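PDB 5E7P: cell division control protein Cdc48 from Mycobacterium smegmatis, which probably binds and hydrolyses ATP as a Cdc48-like member of the AAA ATPase family, with ADP bound in both of its nucleotide sites. Local coordinates for residues A[263-277]-A[356-370]. Sequence-based numbering, arbitrary orientation.
Sequences HLGVLVSGPAGVGKA and VATPGVAFIATSAVP. With ADP (adenosine-5'-diphosphate), chain C.
Val266 and Val268 in strand 265-269 bond through their backbones to Phe363 and Ala365 in strand 361-366, two neighbouring interior strands of the P-loop NTPase sheet, running parallel. Phe363 N gives to Leu264 O and Val266 N to Phe363 O; Ala365 N then meets Val266 O at 2.9 Å, and Val268 N meets Ala365 O. Ser367 N continues the series to Val268 O with a more bent bond (N-H...O 141°). Along the other edge of strand 265-269, Leu267 and Ser269 pair with residues 385-389, and Gly265 N is met by Asp384 OD1.

Branching at CB suits the extended backbone of Val266, Val268, Ile364 and Thr366, whose side chains share one face of the sheet. Val268 CG2 lies 4.2 Å from Ile364 CG2. Thr366 packs against the start of the P-loop helix: its methyl CG2 lies 3.9 Å from Lys276 CB, while OG1, placed between backbone N and carbonyl carbon (chi1 59°), bonds to Asp327 N. On the other face Leu267 CD2 meets Pro370 CB.

Beyond the strands comes the phosphate-binding loop, whose glycines have backbone angles that favour or demand the residue. Gly270 N reaches Ala368 O at 3.2 Å, tying the loop's start to the neighbouring strand's exit. Gly273 N donates to ADP O1B and Ala277 N to O2B, whereas O3B takes Gly275 N and Lys276 N. The Walker A lysine bends at chi3 and chi4, bringing NZ to O3B as well, so three N-H groups grip that oxygen; NZ also bonds to Gly270 O from above the carbonyl plane.

At the far end the His263 ring has Ala357 CA over one face. A water at the ring's edge, in plane, lies 2.8 Å from His263 ND1 and donates to Thr358 O.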
loop_
_atom_site.group_PDB
_atom_site.type_symbol
_atom_site.label_atom_id
_atom_site.label_comp_id
_atom_site.label_asym_id
_atom_site.label_seq_id
_atom_site.Cartn_x
_atom_site.Cartn_y
_atom_site.Cartn_z
ATOM N N HIS A 263 -14.612 -14.500 -25.221
ATOM C CA HIS A 263 -13.333 -13.864 -24.914
ATOM C C HIS A 263 -13.208 -13.524 -23.428
ATOM O O HIS A 263 -14.210 -13.366 -22.726
ATOM C CB HIS A 263 -13.145 -12.609 -25.765
ATOM C CG HIS A 263 -13.353 -12.841 -27.229
ATOM N ND1 HIS A 263 -12.740 -13.867 -27.915
ATOM C CD2 HIS A 263 -14.108 -12.179 -28.139
ATOM C CE1 HIS A 263 -13.108 -13.829 -29.184
ATOM N NE2 HIS A 263 -13.937 -12.813 -29.346
ATOM N N LEU A 264 -11.971 -13.410 -22.953
ATOM C CA LEU A 264 -11.733 -13.138 -21.544
ATOM C C LEU A 264 -10.503 -12.269 -21.308
ATOM O O LEU A 264 -9.380 -12.662 -21.619
ATOM C CB LEU A 264 -11.599 -14.446 -20.764
ATOM C CG LEU A 264 -11.431 -14.296 -19.250
ATOM C CD1 LEU A 264 -12.653 -13.618 -18.651
ATOM C CD2 LEU A 264 -11.189 -15.648 -18.602
ATOM N N GLY A 265 -10.732 -11.084 -20.751
ATOM C CA GLY A 265 -9.660 -10.195 -20.347
ATOM C C GLY A 265 -9.902 -9.748 -18.919
ATOM O O GLY A 265 -10.973 -9.232 -18.599
ATOM N N VAL A 266 -8.916 -9.956 -18.053
ATOM C CA VAL A 266 -9.093 -9.676 -16.632
ATOM C C VAL A 266 -7.994 -8.786 -16.065
ATOM O O VAL A 266 -6.809 -9.056 -16.257
ATOM C CB VAL A 266 -9.139 -10.982 -15.803
ATOM C CG1 VAL A 266 -9.442 -10.677 -14.341
ATOM C CG2 VAL A 266 -10.165 -11.946 -16.374
ATOM N N LEU A 267 -8.393 -7.729 -15.364
ATOM C CA LEU A 267 -7.450 -6.902 -14.615
ATOM C C LEU A 267 -7.565 -7.179 -13.117
ATOM O O LEU A 267 -8.586 -6.888 -12.495
ATOM C CB LEU A 267 -7.679 -5.415 -14.891
ATOM C CG LEU A 267 -6.718 -4.464 -14.164
ATOM C CD1 LEU A 267 -5.264 -4.736 -14.554
ATOM C CD2 LEU A 267 -7.084 -3.007 -14.412
ATOM N N VAL A 268 -6.512 -7.751 -12.545
ATOM C CA VAL A 268 -6.495 -8.069 -11.126
ATOM C C VAL A 268 -5.773 -6.976 -10.347
ATOM O O VAL A 268 -4.643 -6.608 -10.679
ATOM C CB VAL A 268 -5.798 -9.414 -10.866
ATOM C CG1 VAL A 268 -5.720 -9.689 -9.371
ATOM C CG2 VAL A 268 -6.521 -10.539 -11.590
ATOM N N SER A 269 -6.430 -6.456 -9.313
ATOM C CA SER A 269 -5.850 -5.402 -8.487
ATOM C C SER A 269 -5.900 -5.721 -6.994
ATOM O O SER A 269 -6.403 -6.766 -6.586
ATOM C CB SER A 269 -6.521 -4.059 -8.773
ATOM O OG SER A 269 -7.924 -4.137 -8.605
ATOM N N GLY A 270 -5.362 -4.815 -6.186
ATOM C CA GLY A 270 -5.232 -5.038 -4.760
ATOM C C GLY A 270 -3.871 -4.579 -4.271
ATOM O O GLY A 270 -2.982 -4.312 -5.078
ATOM N N PRO A 271 -3.699 -4.496 -2.943
ATOM C CA PRO A 271 -2.492 -3.969 -2.292
ATOM C C PRO A 271 -1.189 -4.558 -2.839
ATOM O O PRO A 271 -1.159 -5.700 -3.293
ATOM C CB PRO A 271 -2.680 -4.383 -0.831
ATOM C CG PRO A 271 -4.154 -4.462 -0.662
ATOM C CD PRO A 271 -4.673 -4.999 -1.959
ATOM N N ALA A 272 -0.121 -3.771 -2.787
ATOM C CA ALA A 272 1.174 -4.207 -3.293
ATOM C C ALA A 272 1.704 -5.398 -2.498
ATOM O O ALA A 272 1.756 -5.360 -1.272
ATOM C CB ALA A 272 2.172 -3.049 -3.261
ATOM N N GLY A 273 2.087 -6.456 -3.205
ATOM C CA GLY A 273 2.653 -7.632 -2.572
ATOM C C GLY A 273 1.625 -8.489 -1.864
ATOM O O GLY A 273 1.977 -9.362 -1.069
ATOM N N VAL A 274 0.349 -8.241 -2.143
ATOM C CA VAL A 274 -0.713 -9.016 -1.519
ATOM C C VAL A 274 -0.769 -10.429 -2.106
ATOM O O VAL A 274 -1.286 -11.352 -1.476
ATOM C CB VAL A 274 -2.085 -8.322 -1.647
ATOM C CG1 VAL A 274 -2.676 -8.556 -3.029
ATOM C CG2 VAL A 274 -3.033 -8.819 -0.566
ATOM N N GLY A 275 -0.221 -10.593 -3.308
ATOM C CA GLY A 275 -0.157 -11.896 -3.947
ATOM C C GLY A 275 -0.977 -12.001 -5.219
ATOM O O GLY A 275 -1.518 -13.062 -5.525
ATOM N N LYS A 276 -1.062 -10.907 -5.971
ATOM C CA LYS A 276 -1.844 -10.891 -7.205
ATOM C C LYS A 276 -1.233 -11.763 -8.307
ATOM O O LYS A 276 -1.932 -12.547 -8.948
ATOM C CB LYS A 276 -2.026 -9.460 -7.705
ATOM C CG LYS A 276 -2.771 -8.558 -6.742
ATOM C CD LYS A 276 -2.915 -7.158 -7.320
ATOM C CE LYS A 276 -1.566 -6.509 -7.550
ATOM N NZ LYS A 276 -0.836 -6.283 -6.271
ATOM N N ALA A 277 0.069 -11.621 -8.527
ATOM C CA ALA A 277 0.745 -12.370 -9.582
ATOM C C ALA A 277 0.825 -13.853 -9.241
ATOM O O ALA A 277 0.658 -14.710 -10.109
ATOM C CB ALA A 277 2.136 -11.799 -9.838
ATOM N N VAL A 356 -6.827 -10.969 -27.319
ATOM C CA VAL A 356 -8.109 -11.220 -26.665
ATOM C C VAL A 356 -9.152 -11.780 -27.638
ATOM O O VAL A 356 -9.983 -12.605 -27.266
ATOM C CB VAL A 356 -8.637 -9.939 -25.988
ATOM C CG1 VAL A 356 -10.010 -10.167 -25.382
ATOM C CG2 VAL A 356 -7.660 -9.469 -24.920
ATOM N N ALA A 357 -9.088 -11.345 -28.890
ATOM C CA ALA A 357 -10.040 -11.794 -29.901
ATOM C C ALA A 357 -9.707 -13.185 -30.446
ATOM O O ALA A 357 -10.481 -13.756 -31.213
ATOM C CB ALA A 357 -10.120 -10.778 -31.034
ATOM N N THR A 358 -8.559 -13.726 -30.046
ATOM C CA THR A 358 -8.128 -15.042 -30.507
ATOM C C THR A 358 -8.766 -16.171 -29.696
ATOM O O THR A 358 -8.666 -16.195 -28.466
ATOM C CB THR A 358 -6.595 -15.191 -30.445
ATOM O OG1 THR A 358 -5.974 -14.118 -31.167
ATOM C CG2 THR A 358 -6.166 -16.518 -31.056
ATOM N N PRO A 359 -9.433 -17.110 -30.388
ATOM C CA PRO A 359 -10.032 -18.288 -29.752
ATOM C C PRO A 359 -8.976 -19.130 -29.035
ATOM O O PRO A 359 -7.903 -19.373 -29.593
ATOM C CB PRO A 359 -10.611 -19.071 -30.935
ATOM C CG PRO A 359 -10.809 -18.053 -32.011
ATOM C CD PRO A 359 -9.708 -17.054 -31.834
ATOM N N GLY A 360 -9.281 -19.557 -27.812
ATOM C CA GLY A 360 -8.354 -20.349 -27.022
ATOM C C GLY A 360 -7.294 -19.514 -26.327
ATOM O O GLY A 360 -6.325 -20.046 -25.790
ATOM N N VAL A 361 -7.476 -18.197 -26.338
ATOM C CA VAL A 361 -6.539 -17.292 -25.681
ATOM C C VAL A 361 -7.250 -16.416 -24.650
ATOM O O VAL A 361 -8.306 -15.848 -24.926
ATOM C CB VAL A 361 -5.810 -16.392 -26.702
ATOM C CG1 VAL A 361 -4.998 -15.316 -25.989
ATOM C CG2 VAL A 361 -4.915 -17.225 -27.605
ATOM N N ALA A 362 -6.672 -16.316 -23.458
ATOM C CA ALA A 362 -7.200 -15.435 -22.422
ATOM C C ALA A 362 -6.124 -14.460 -21.951
ATOM O O ALA A 362 -4.933 -14.768 -21.996
ATOM C CB ALA A 362 -7.738 -16.248 -21.252
ATOM N N PHE A 363 -6.547 -13.285 -21.496
ATOM C CA PHE A 363 -5.610 -12.247 -21.077
ATOM C C PHE A 363 -5.829 -11.829 -19.627
ATOM O O PHE A 363 -6.930 -11.430 -19.241
ATOM C CB PHE A 363 -5.713 -11.034 -22.004
ATOM C CG PHE A 363 -4.855 -9.870 -21.590
ATOM C CD1 PHE A 363 -3.479 -9.998 -21.507
ATOM C CD2 PHE A 363 -5.424 -8.639 -21.310
ATOM C CE1 PHE A 363 -2.688 -8.926 -21.136
ATOM C CE2 PHE A 363 -4.638 -7.563 -20.940
ATOM C CZ PHE A 363 -3.268 -7.708 -20.850
ATOM N N ILE A 364 -4.774 -11.932 -18.826
ATOM C CA ILE A 364 -4.821 -11.500 -17.435
ATOM C C ILE A 364 -3.667 -10.557 -17.120
ATOM O O ILE A 364 -2.513 -10.856 -17.417
ATOM C CB ILE A 364 -4.755 -12.694 -16.459
ATOM C CG1 ILE A 364 -5.905 -13.668 -16.719
ATOM C CG2 ILE A 364 -4.788 -12.207 -15.020
ATOM C CD1 ILE A 364 -5.821 -14.927 -15.889
ATOM N N ALA A 365 -3.983 -9.415 -16.522
ATOM C CA ALA A 365 -2.959 -8.466 -16.104
ATOM C C ALA A 365 -3.169 -8.043 -14.652
ATOM O O ALA A 365 -4.299 -8.008 -14.159
ATOM C CB ALA A 365 -2.959 -7.258 -17.014
ATOM N N THR A 366 -2.075 -7.729 -13.969
ATOM C CA THR A 366 -2.152 -7.265 -12.592
ATOM C C THR A 366 -1.696 -5.815 -12.472
ATOM O O THR A 366 -0.983 -5.299 -13.335
ATOM C CB THR A 366 -1.310 -8.133 -11.641
ATOM O OG1 THR A 366 0.059 -8.105 -12.059
ATOM C CG2 THR A 366 -1.812 -9.576 -11.635
ATOM N N SER A 367 -2.120 -5.173 -11.390
ATOM C CA SER A 367 -1.747 -3.799 -11.087
ATOM C C SER A 367 -2.284 -3.465 -9.708
ATOM O O SER A 367 -3.453 -3.701 -9.434
ATOM C CB SER A 367 -2.345 -2.836 -12.112
ATOM O OG SER A 367 -2.098 -1.492 -11.738
ATOM N N ALA A 368 -1.438 -2.922 -8.838
ATOM C CA ALA A 368 -1.866 -2.575 -7.489
ATOM C C ALA A 368 -3.064 -1.634 -7.525
ATOM O O ALA A 368 -4.106 -1.926 -6.944
ATOM C CB ALA A 368 -0.719 -1.960 -6.701
ATOM N N VAL A 369 -2.913 -0.517 -8.228
ATOM C CA VAL A 369 -3.992 0.450 -8.388
ATOM C C VAL A 369 -4.478 0.462 -9.839
ATOM O O VAL A 369 -3.722 0.814 -10.746
ATOM C CB VAL A 369 -3.531 1.861 -7.982
ATOM C CG1 VAL A 369 -4.675 2.854 -8.103
ATOM C CG2 VAL A 369 -2.979 1.846 -6.570
ATOM N N PRO A 370 -5.750 0.086 -10.056
ATOM C CA PRO A 370 -6.332 -0.106 -11.392
ATOM C C PRO A 370 -6.303 1.161 -12.241
ATOM O O PRO A 370 -6.052 1.088 -13.444
ATOM C CB PRO A 370 -7.787 -0.495 -11.096
ATOM C CG PRO A 370 -7.805 -0.914 -9.676
ATOM C CD PRO A 370 -6.752 -0.099 -8.996
HETATM P PB ADP C . 1.585 -8.792 -6.052
HETATM O O1B ADP C . 2.331 -7.492 -5.920
HETATM O O2B ADP C . 1.668 -9.413 -7.420
HETATM O O3B ADP C . 0.198 -8.787 -5.468
HETATM P PA ADP C . 3.062 -11.164 -5.635
HETATM O O1A ADP C . 4.282 -10.838 -6.458
HETATM O O2A ADP C . 1.969 -12.009 -6.240
HETATM O O3A ADP C . 2.458 -9.765 -5.112
HETATM O "O5'" ADP C . 3.578 -11.829 -4.274
HETATM C "C5'" ADP C . 4.192 -10.989 -3.305
HETATM C "C4'" ADP C . 5.474 -11.684 -2.874
HETATM O "O4'" ADP C . 5.160 -12.668 -1.892
HETATM C "C3'" ADP C . 6.120 -12.391 -4.055
HETATM O "O3'" ADP C . 7.493 -11.998 -4.167
HETATM C "C2'" ADP C . 6.027 -13.872 -3.749
HETATM O "O2'" ADP C . 7.294 -14.497 -3.972
HETATM C "C1'" ADP C . 5.646 -13.952 -2.281
HETATM N N9 ADP C . 4.572 -14.946 -2.046
HETATM C C8 ADP C . 3.270 -14.795 -2.356
HETATM N N7 ADP C . 2.558 -15.893 -1.993
HETATM C C5 ADP C . 3.416 -16.766 -1.431
HETATM C C6 ADP C . 3.337 -18.119 -0.831
HETATM N N6 ADP C . 2.159 -18.781 -0.755
HETATM N N1 ADP C . 4.479 -18.677 -0.365
HETATM C C2 ADP C . 5.659 -18.036 -0.435
HETATM N N3 ADP C . 5.801 -16.807 -0.962
HETATM C C4 ADP C . 4.741 -16.134 -1.469
HETATM O O HOH W 1 -11.437 -16.150 -27.044
#